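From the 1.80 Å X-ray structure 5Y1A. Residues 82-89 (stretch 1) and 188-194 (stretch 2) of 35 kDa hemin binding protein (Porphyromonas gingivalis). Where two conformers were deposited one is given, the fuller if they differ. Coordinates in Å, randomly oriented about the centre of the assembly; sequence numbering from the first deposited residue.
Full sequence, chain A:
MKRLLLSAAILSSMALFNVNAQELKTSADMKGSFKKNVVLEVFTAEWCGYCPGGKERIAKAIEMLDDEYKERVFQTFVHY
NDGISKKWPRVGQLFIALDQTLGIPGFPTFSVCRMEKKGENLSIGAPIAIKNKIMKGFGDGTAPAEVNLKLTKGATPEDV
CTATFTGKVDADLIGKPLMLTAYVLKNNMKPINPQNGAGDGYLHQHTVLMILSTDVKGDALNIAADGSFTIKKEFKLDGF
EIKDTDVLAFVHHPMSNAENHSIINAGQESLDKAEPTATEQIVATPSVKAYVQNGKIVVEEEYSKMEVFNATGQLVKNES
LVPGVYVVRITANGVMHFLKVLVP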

# COMPACT_ATOMS: atom_id res chain seq x y z
N ASP A 82 -6.93 -3.47 -17.11
CA ASP A 82 -6.29 -2.27 -17.61
C ASP A 82 -4.78 -2.33 -17.46
O ASP A 82 -4.26 -3.37 -17.10
CB ASP A 82 -6.93 -0.98 -17.03
CG ASP A 82 -6.57 -0.71 -15.55
OD1 ASP A 82 -5.74 -1.44 -14.96
OD2 ASP A 82 -7.14 0.27 -15.01
N GLY A 83 -4.10 -1.22 -17.72
CA GLY A 83 -2.64 -1.19 -17.60
C GLY A 83 -2.09 -1.48 -16.21
O GLY A 83 -0.95 -1.96 -16.07
N ILE A 84 -2.89 -1.17 -15.18
CA ILE A 84 -2.45 -1.36 -13.81
C ILE A 84 -2.55 -2.83 -13.41
O ILE A 84 -1.63 -3.37 -12.80
CB ILE A 84 -3.19 -0.42 -12.82
CG1 ILE A 84 -2.77 1.05 -13.07
CG2 ILE A 84 -2.94 -0.83 -11.37
CD1 ILE A 84 -3.39 2.05 -12.15
N SER A 85 -3.65 -3.49 -13.76
CA SER A 85 -3.78 -4.93 -13.46
C SER A 85 -2.88 -5.78 -14.37
O SER A 85 -2.54 -6.92 -14.03
CB SER A 85 -5.23 -5.39 -13.60
OG SER A 85 -5.69 -5.29 -14.94
N LYS A 86 -2.51 -5.25 -15.53
CA LYS A 86 -1.54 -5.95 -16.38
C LYS A 86 -0.16 -5.89 -15.74
O LYS A 86 0.52 -6.92 -15.61
CB LYS A 86 -1.47 -5.30 -17.76
CG LYS A 86 -0.64 -6.12 -18.76
CD LYS A 86 -1.50 -6.61 -19.92
CE LYS A 86 -1.61 -5.55 -21.00
NZ LYS A 86 -2.13 -4.25 -20.48
N LYS A 87 0.26 -4.69 -15.34
CA LYS A 87 1.61 -4.46 -14.83
C LYS A 87 1.79 -5.10 -13.45
O LYS A 87 2.88 -5.64 -13.14
CB LYS A 87 1.91 -2.96 -14.83
CG LYS A 87 3.30 -2.60 -14.42
CD LYS A 87 3.61 -1.16 -14.78
CE LYS A 87 4.93 -0.75 -14.14
NZ LYS A 87 6.08 -1.02 -15.05
N TRP A 88 0.73 -5.06 -12.64
CA TRP A 88 0.69 -5.70 -11.32
C TRP A 88 -0.44 -6.72 -11.27
O TRP A 88 -1.52 -6.45 -10.74
CB TRP A 88 0.49 -4.65 -10.21
CG TRP A 88 1.66 -3.69 -10.09
CD1 TRP A 88 2.81 -3.91 -9.42
CD2 TRP A 88 1.77 -2.40 -10.69
NE1 TRP A 88 3.66 -2.81 -9.55
CE2 TRP A 88 3.04 -1.87 -10.34
CE3 TRP A 88 0.92 -1.63 -11.52
CZ2 TRP A 88 3.47 -0.60 -10.74
CZ3 TRP A 88 1.34 -0.37 -11.92
CH2 TRP A 88 2.61 0.14 -11.53
N PRO A 89 -0.20 -7.93 -11.82
CA PRO A 89 -1.28 -8.92 -11.94
C PRO A 89 -1.89 -9.36 -10.62
O PRO A 89 -3.04 -9.79 -10.62
CB PRO A 89 -0.60 -10.11 -12.64
CG PRO A 89 0.65 -9.57 -13.24
CD PRO A 89 1.08 -8.42 -12.37
N ASN A 188 -0.86 10.34 -5.99
CA ASN A 188 -0.32 11.18 -7.07
C ASN A 188 0.33 10.37 -8.18
O ASN A 188 1.48 10.64 -8.60
CB ASN A 188 0.66 12.21 -6.51
CG ASN A 188 0.01 13.17 -5.57
OD1 ASN A 188 -1.13 13.59 -5.80
ND2 ASN A 188 0.71 13.54 -4.50
N MET A 189 -0.42 9.40 -8.67
CA MET A 189 0.13 8.42 -9.56
C MET A 189 -0.24 8.73 -11.00
O MET A 189 -1.41 8.85 -11.32
CB MET A 189 -0.39 7.02 -9.20
CG MET A 189 0.09 5.92 -10.14
SD MET A 189 -0.66 4.27 -9.75
CE MET A 189 0.19 3.29 -10.96
N LYS A 190 0.76 8.81 -11.87
CA LYS A 190 0.49 8.97 -13.29
C LYS A 190 -0.16 7.69 -13.82
O LYS A 190 0.37 6.60 -13.60
CB LYS A 190 1.77 9.25 -14.08
CG LYS A 190 1.49 9.48 -15.57
CD LYS A 190 2.71 10.05 -16.32
CE LYS A 190 2.32 10.56 -17.71
NZ LYS A 190 3.53 10.65 -18.61
N PRO A 191 -1.33 7.81 -14.49
CA PRO A 191 -1.94 6.61 -15.09
C PRO A 191 -1.00 5.89 -16.06
O PRO A 191 -0.10 6.52 -16.64
CB PRO A 191 -3.15 7.18 -15.83
CG PRO A 191 -3.52 8.40 -15.04
CD PRO A 191 -2.18 9.00 -14.68
N ILE A 192 -1.19 4.58 -16.22
CA ILE A 192 -0.34 3.77 -17.09
C ILE A 192 -0.69 4.09 -18.56
O ILE A 192 0.20 4.29 -19.39
CB ILE A 192 -0.49 2.24 -16.80
CG1 ILE A 192 0.05 1.87 -15.40
CG2 ILE A 192 0.11 1.39 -17.95
CD1 ILE A 192 1.51 2.29 -15.09
N ASN A 193 -1.99 4.14 -18.84
CA ASN A 193 -2.54 4.71 -20.07
C ASN A 193 -3.46 5.86 -19.66
O ASN A 193 -4.02 5.83 -18.55
CB ASN A 193 -3.33 3.63 -20.82
CG ASN A 193 -2.47 2.43 -21.18
OD1 ASN A 193 -2.65 1.32 -20.65
ND2 ASN A 193 -1.51 2.65 -22.08
N PRO A 194 -3.61 6.89 -20.52
CA PRO A 194 -4.45 8.02 -20.08
C PRO A 194 -5.82 7.60 -19.58
O PRO A 194 -6.49 6.74 -20.18
CB PRO A 194 -4.55 8.90 -21.33
CG PRO A 194 -3.22 8.67 -22.00
CD PRO A 194 -3.01 7.16 -21.84
O HOH W 1 -4.75 1.21 -19.00
O HOH W 2 -1.28 -1.05 -20.70

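The contact sets a short helix, Gly83 to Lys87, and the Trp88 that follows it against a stretch with no regular helix or strand, and no direct hydrogen bond crosses between them. Shape carries most of it. The main bump is Ile192, which gives up more surface to the contact than any other residue here. Its CA-to-CB bond points toward the helix, and with both chi angles in m its branches spread over a shallow hollow whose floor is Gly83 and whose sides include Ile84, Lys87 and Trp88.

Glycine makes the floor low enough. Gly83 CA lies 3.8 Å from Ile192 CG2 and 4.0 Å from Asn193 OD1, and the CA atoms of Gly83 and Ile192 approach to 5.5 Å. A CB built on Gly83 would point into the other stretch, falling 2.5 Å from Ile192 CG2 and 2.9 Å from Asn193 OD1, both clashes. The absent side chain is therefore the space that the methyl group and the amide oxygen use.

The CG1 branch of Ile192 reaches further along the helix. Ile192 CG1 packs 3.7 Å from Ile84 CG1, while Ile192 CD1 reaches 4.1 Å from Trp88 CZ3 and also 4.1 Å from Lys87 CD, where the aliphatic part of an exposed lysine lines the margin. Met189 supplies a second, slimmer bump. Its three chi angles are all t, so the side chain runs out fully extended and places CE 4.0 Å from Ile84 CD1 and 4.0 Å from Trp88 CZ3. Ile84 and Trp88 both start sideways to the other stretch, yet their ends come nearer, so each meets both Met189 and Ile192. The approach of these two residues to the indole is oblique.

The polar margin is joined through water. Asn193 OD1 accepts from water 1 at 2.7 Å, and that water accepts from Gly83 N at 2.8 Å, linking the first turn of the helix to the loop. Asn193 OD1 also accepts from water 2 at 2.7 Å; the bond from Lys86 NZ to that water, at 3.3 Å, is weak.

The helix start is held from within its own stretch. Asp82, at the N-cap, takes Ile84 N at 2.9 Å and Ser85 N at 3.2 Å on its OD1, and Ser85 OG accepts from Asp82 N at 3.1 Å. The capping carboxylate leaves Gly83 N to water 1. The rule to read is a beta-branched bump set over a glycine floor, with apolar walls beside it and water bridging the polar atoms.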